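Local coordinates for putative fimbrial associated sortase-like protein (Corynebacterium diphtheriae, PDB 6BWE) that probably acts as a class C sortase, a cysteine transpeptidase that links pilin subunits through an acyl-thioester intermediate, here as its extracellular catalytic domain with an altered lid, at residues A[121-126]-A[173-178]; A[161-166]-A[200-205]. The protein carries 2 engineered substitutions. All coordinates share one frame; numbering follows the deposited sequence.

Contact 1 (A[121-126]-A[173-178])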
# COMPACT_ATOMS: atom_id res chain seq x y z
N HIS A 121 1.90 0.12 10.90
CA HIS A 121 2.48 1.47 11.07
C HIS A 121 1.48 2.56 10.63
O HIS A 121 1.66 3.24 9.59
CB HIS A 121 3.83 1.59 10.34
CG HIS A 121 4.63 2.79 10.74
ND1 HIS A 121 6.00 2.88 10.53
CD2 HIS A 121 4.27 3.94 11.36
CE1 HIS A 121 6.43 4.05 10.98
NE2 HIS A 121 5.40 4.71 11.50
N PRO A 122 0.41 2.76 11.44
CA PRO A 122 -0.51 3.86 11.17
C PRO A 122 0.21 5.20 11.14
O PRO A 122 1.15 5.42 11.90
CB PRO A 122 -1.45 3.84 12.37
CG PRO A 122 -1.38 2.45 12.92
CD PRO A 122 0.03 2.00 12.64
N VAL A 123 -0.23 6.05 10.22
CA VAL A 123 0.25 7.40 10.15
C VAL A 123 -0.95 8.35 10.36
O VAL A 123 -1.97 8.23 9.68
CB VAL A 123 0.96 7.67 8.84
CG1 VAL A 123 1.45 9.11 8.81
CG2 VAL A 123 2.10 6.66 8.67
N ILE A 124 -0.80 9.24 11.33
CA ILE A 124 -1.87 10.13 11.80
C ILE A 124 -1.34 11.54 11.58
O ILE A 124 -0.27 11.88 12.14
CB ILE A 124 -2.12 9.97 13.32
CG1 ILE A 124 -2.39 8.53 13.72
CG2 ILE A 124 -3.25 10.89 13.77
CD1 ILE A 124 -3.53 7.92 13.04
N THR A 125 -2.06 12.34 10.80
CA THR A 125 -1.64 13.69 10.41
C THR A 125 -2.50 14.79 11.07
O THR A 125 -3.71 14.62 11.27
CB THR A 125 -1.77 13.90 8.89
OG1 THR A 125 -3.15 14.09 8.55
CG2 THR A 125 -1.18 12.72 8.12
N GLY A 126 -1.88 15.92 11.37
CA GLY A 126 -2.60 17.09 11.86
C GLY A 126 -1.89 18.35 11.43
O GLY A 126 -0.66 18.35 11.17
N LYS A 173 10.42 7.57 3.58
CA LYS A 173 11.01 6.30 4.00
C LYS A 173 10.72 5.92 5.46
O LYS A 173 10.56 4.76 5.75
CB LYS A 173 12.55 6.33 3.94
CG LYS A 173 13.23 6.59 2.60
CD LYS A 173 14.75 6.66 2.80
CE LYS A 173 15.23 8.01 3.34
NZ LYS A 173 15.61 8.96 2.24
N LEU A 174 10.74 6.89 6.37
CA LEU A 174 10.54 6.62 7.80
C LEU A 174 9.13 6.10 8.18
O LEU A 174 8.92 5.65 9.33
CB LEU A 174 10.86 7.85 8.62
CG LEU A 174 12.36 8.22 8.58
CD1 LEU A 174 12.49 9.66 8.99
CD2 LEU A 174 13.16 7.32 9.50
N LEU A 175 8.21 6.15 7.23
CA LEU A 175 6.83 5.68 7.43
C LEU A 175 6.66 4.20 7.11
O LEU A 175 5.55 3.66 7.24
CB LEU A 175 5.86 6.49 6.55
CG LEU A 175 5.89 8.00 6.74
CD1 LEU A 175 4.82 8.62 5.85
CD2 LEU A 175 5.69 8.39 8.18
N ALA A 176 7.73 3.54 6.70
CA ALA A 176 7.63 2.14 6.34
C ALA A 176 7.22 1.26 7.55
O ALA A 176 7.67 1.50 8.69
CB ALA A 176 8.96 1.67 5.77
N PRO A 177 6.36 0.25 7.31
CA PRO A 177 6.10 -0.75 8.34
C PRO A 177 7.35 -1.64 8.52
O PRO A 177 8.21 -1.74 7.61
CB PRO A 177 4.93 -1.54 7.76
CG PRO A 177 5.11 -1.45 6.30
CD PRO A 177 5.71 -0.11 6.03
N ASP A 178 7.47 -2.22 9.70
CA ASP A 178 8.52 -3.19 9.99
C ASP A 178 7.77 -4.42 10.50
O ASP A 178 7.10 -4.33 11.53
CB ASP A 178 9.43 -2.62 11.06
CG ASP A 178 10.52 -3.61 11.53
OD1 ASP A 178 10.30 -4.84 11.63
OD2 ASP A 178 11.60 -3.10 11.84
O HOH W 1 2.95 3.63 7.21
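The imidazole of H121 donates from ND1 to the backbone O of A176 at 2.8 Å, with an N-H...O angle of 153°. The ring reaches that oxygen because CG lies anti to the backbone N (chi1 -165°), which carries the imidazole across to the 173-178 chain. A176 O sits near the edge of the ring, only modestly tilted from its plane, whereas the donor approaches from well above the plane of the A176 carbonyl, not along a lone pair. L175 O lies over one ring face, 3.4 Å from ND1 but at too poor an angle to bond. That oxygen instead takes a hydrogen bond from a water, which also donates to H121 O, at 2.6 and 2.7 Å respectively. Both nitrogens of the buried ring are used, since NE2 bonds T185 OG1 on the neighbouring strand 183-187. In the sortase beta-barrel fold the arrangement ties the chain leading into strand 123-125 to the connection between strands 155-167 and 183-187, whose 3-10 turn closes with A176 N to K173 O. Beside the polar group, H121 CB packs against P177 CA at 3.8 Å. Separately, V123 CG2 meets L175 CD2 at 4.0 Å, the two side chains crossing at about a right angle; both also touch I187, so this apolar pair lies against strand 183-187.

Contact 2 (A[161-166]-A[200-205])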
# COMPACT_ATOMS: atom_id res chain seq x y z
N VAL A 161 7.45 7.35 22.42
CA VAL A 161 8.18 8.01 21.35
C VAL A 161 9.62 7.54 21.30
O VAL A 161 10.27 7.48 22.34
CB VAL A 161 8.17 9.55 21.48
CG1 VAL A 161 9.02 10.22 20.39
CG2 VAL A 161 6.73 10.08 21.42
N ASP A 162 10.08 7.18 20.10
CA ASP A 162 11.46 6.69 19.92
C ASP A 162 12.24 7.38 18.79
O ASP A 162 13.43 7.12 18.63
CB ASP A 162 11.50 5.16 19.72
CG ASP A 162 10.69 4.70 18.51
OD1 ASP A 162 10.92 5.19 17.40
OD2 ASP A 162 9.82 3.84 18.67
N ALA A 163 11.61 8.27 18.03
CA ALA A 163 12.29 8.99 16.95
C ALA A 163 11.51 10.25 16.56
O ALA A 163 10.27 10.29 16.55
CB ALA A 163 12.51 8.10 15.74
N ILE A 164 12.28 11.28 16.29
CA ILE A 164 11.79 12.61 15.97
C ILE A 164 12.63 13.09 14.79
O ILE A 164 13.83 13.26 14.94
CB ILE A 164 11.93 13.56 17.17
CG1 ILE A 164 11.03 13.11 18.31
CG2 ILE A 164 11.54 14.99 16.76
CD1 ILE A 164 11.25 13.86 19.61
N ASN A 165 12.01 13.27 13.62
CA ASN A 165 12.73 13.61 12.40
C ASN A 165 11.99 14.73 11.66
O ASN A 165 10.77 14.71 11.58
CB ASN A 165 12.84 12.37 11.49
CG ASN A 165 13.80 11.33 12.04
OD1 ASN A 165 15.02 11.53 12.02
ND2 ASN A 165 13.26 10.21 12.56
N VAL A 166 12.73 15.71 11.16
CA VAL A 166 12.19 16.73 10.27
C VAL A 166 12.71 16.41 8.87
O VAL A 166 13.93 16.30 8.67
CB VAL A 166 12.63 18.14 10.70
CG1 VAL A 166 12.24 19.17 9.65
CG2 VAL A 166 12.03 18.47 12.07
N LEU A 200 8.01 14.27 11.83
CA LEU A 200 7.58 12.88 12.00
C LEU A 200 8.01 12.45 13.38
O LEU A 200 9.23 12.45 13.69
CB LEU A 200 8.21 11.91 10.96
CG LEU A 200 7.59 11.79 9.56
CD1 LEU A 200 7.44 13.14 8.88
CD2 LEU A 200 8.41 10.86 8.68
N VAL A 201 7.03 12.05 14.20
CA VAL A 201 7.26 11.62 15.54
C VAL A 201 6.83 10.16 15.57
O VAL A 201 5.63 9.86 15.42
CB VAL A 201 6.45 12.45 16.57
CG1 VAL A 201 6.55 11.84 17.97
CG2 VAL A 201 6.97 13.87 16.65
N ARG A 202 7.80 9.26 15.72
CA ARG A 202 7.57 7.83 15.68
C ARG A 202 7.56 7.26 17.09
O ARG A 202 8.36 7.69 17.97
CB ARG A 202 8.66 7.16 14.84
CG ARG A 202 8.34 5.73 14.43
CD ARG A 202 9.46 5.06 13.65
NE ARG A 202 10.61 4.80 14.55
CZ ARG A 202 11.87 4.61 14.17
NH1 ARG A 202 12.22 4.61 12.88
NH2 ARG A 202 12.81 4.41 15.10
N ALA A 203 6.71 6.27 17.30
CA ALA A 203 6.56 5.65 18.61
C ALA A 203 6.28 4.17 18.48
O ALA A 203 5.74 3.76 17.44
CB ALA A 203 5.44 6.34 19.36
N HIS A 204 6.63 3.37 19.51
CA HIS A 204 6.44 1.94 19.47
C HIS A 204 5.52 1.52 20.60
O HIS A 204 5.45 2.18 21.63
CB HIS A 204 7.79 1.17 19.54
CG HIS A 204 8.57 1.43 20.80
ND1 HIS A 204 9.46 2.48 20.93
CD2 HIS A 204 8.53 0.81 22.00
CE1 HIS A 204 9.94 2.49 22.16
NE2 HIS A 204 9.39 1.49 22.83
N ARG A 205 4.81 0.41 20.41
CA ARG A 205 3.86 -0.09 21.37
C ARG A 205 4.56 -0.51 22.66
O ARG A 205 5.63 -1.09 22.62
CB ARG A 205 3.13 -1.27 20.78
CG ARG A 205 1.97 -1.81 21.61
CD ARG A 205 0.70 -1.00 21.44
NE ARG A 205 -0.38 -1.70 22.13
CZ ARG A 205 -1.07 -2.74 21.64
NH1 ARG A 205 -0.89 -3.20 20.42
NH2 ARG A 205 -1.99 -3.29 22.41
O HOH W 2 10.47 9.85 12.72
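Strands 161-166 and 200-205 run antiparallel, their axes approaching to 4.4 Å with 158° between N-to-C directions, and the register slips by one residue between the V161-A203 and A163-R202 pairs. The slip is a classic beta bulge: D162 and A163 both face R202, whose O accepts a nearly straight bond from D162 N (2.8 Å, 169°) and a weak one from A163 N. Beyond it the pairing is regular, with R202 N bonded to A163 O and N165 and L200 exchanging two bonds. D162, on the bulge, serves two basic side chains. R202 approaches side-on and directs both NE (2.9 Å) and NH2 (3.1 Å) to OD1; NE uses the syn lone pair, while NH2 comes from above the carboxylate plane, consistent with the 53° between carboxylate and guanidinium planes. The other oxygen, OD2, offers its anti lone pair to H204 ND1 at 2.7 Å, almost exactly in the imidazole plane. CG of D162 and of H204 each sits between the backbone N and the carbonyl carbon, which brings the two groups within reach of each other; carboxylate and ring lie nearly coplanar. R202 and the N-H of H204 would probably favour the ionised carboxylate. The two strands are neighbours in the mixed sheet, strand 198-206 lying between 155-167 and 183-187. A163 CB covers one face of the guanidinium, toward its rim. On the other side of the sheet V161 CG1 meets V201 CG1 at 3.8 Å, and V161 and A203 both touch I148 of strand 147-152. A water accepts from N165 ND2 and donates to L200 O, bridging the two strands on the A163-R202 side.

Contacts 1 and 2 have centres about 9 Å apart and meet directly through leucines. L175 CD2 of contact 1 lies 3.7 Å from L200 CD2 of contact 2, while L174 CD1 approaches N165 ND2 at 3.7 Å. The 173-178 turn therefore lies against the L200 and N165 side of the strand pair. Strand 183-187 supplies a second connection: T185, the partner of H121 NE2, also touches L200 and R202. H121 CE1 is 4.2 Å from R202 CD. Neither contact includes the predicted active-site residues H127 and C189, the latter deposited as S-hydroxycysteine, but G126 O, next to H127 in sequence, accepts a hydrogen bond from OG1 of T188, which precedes C189.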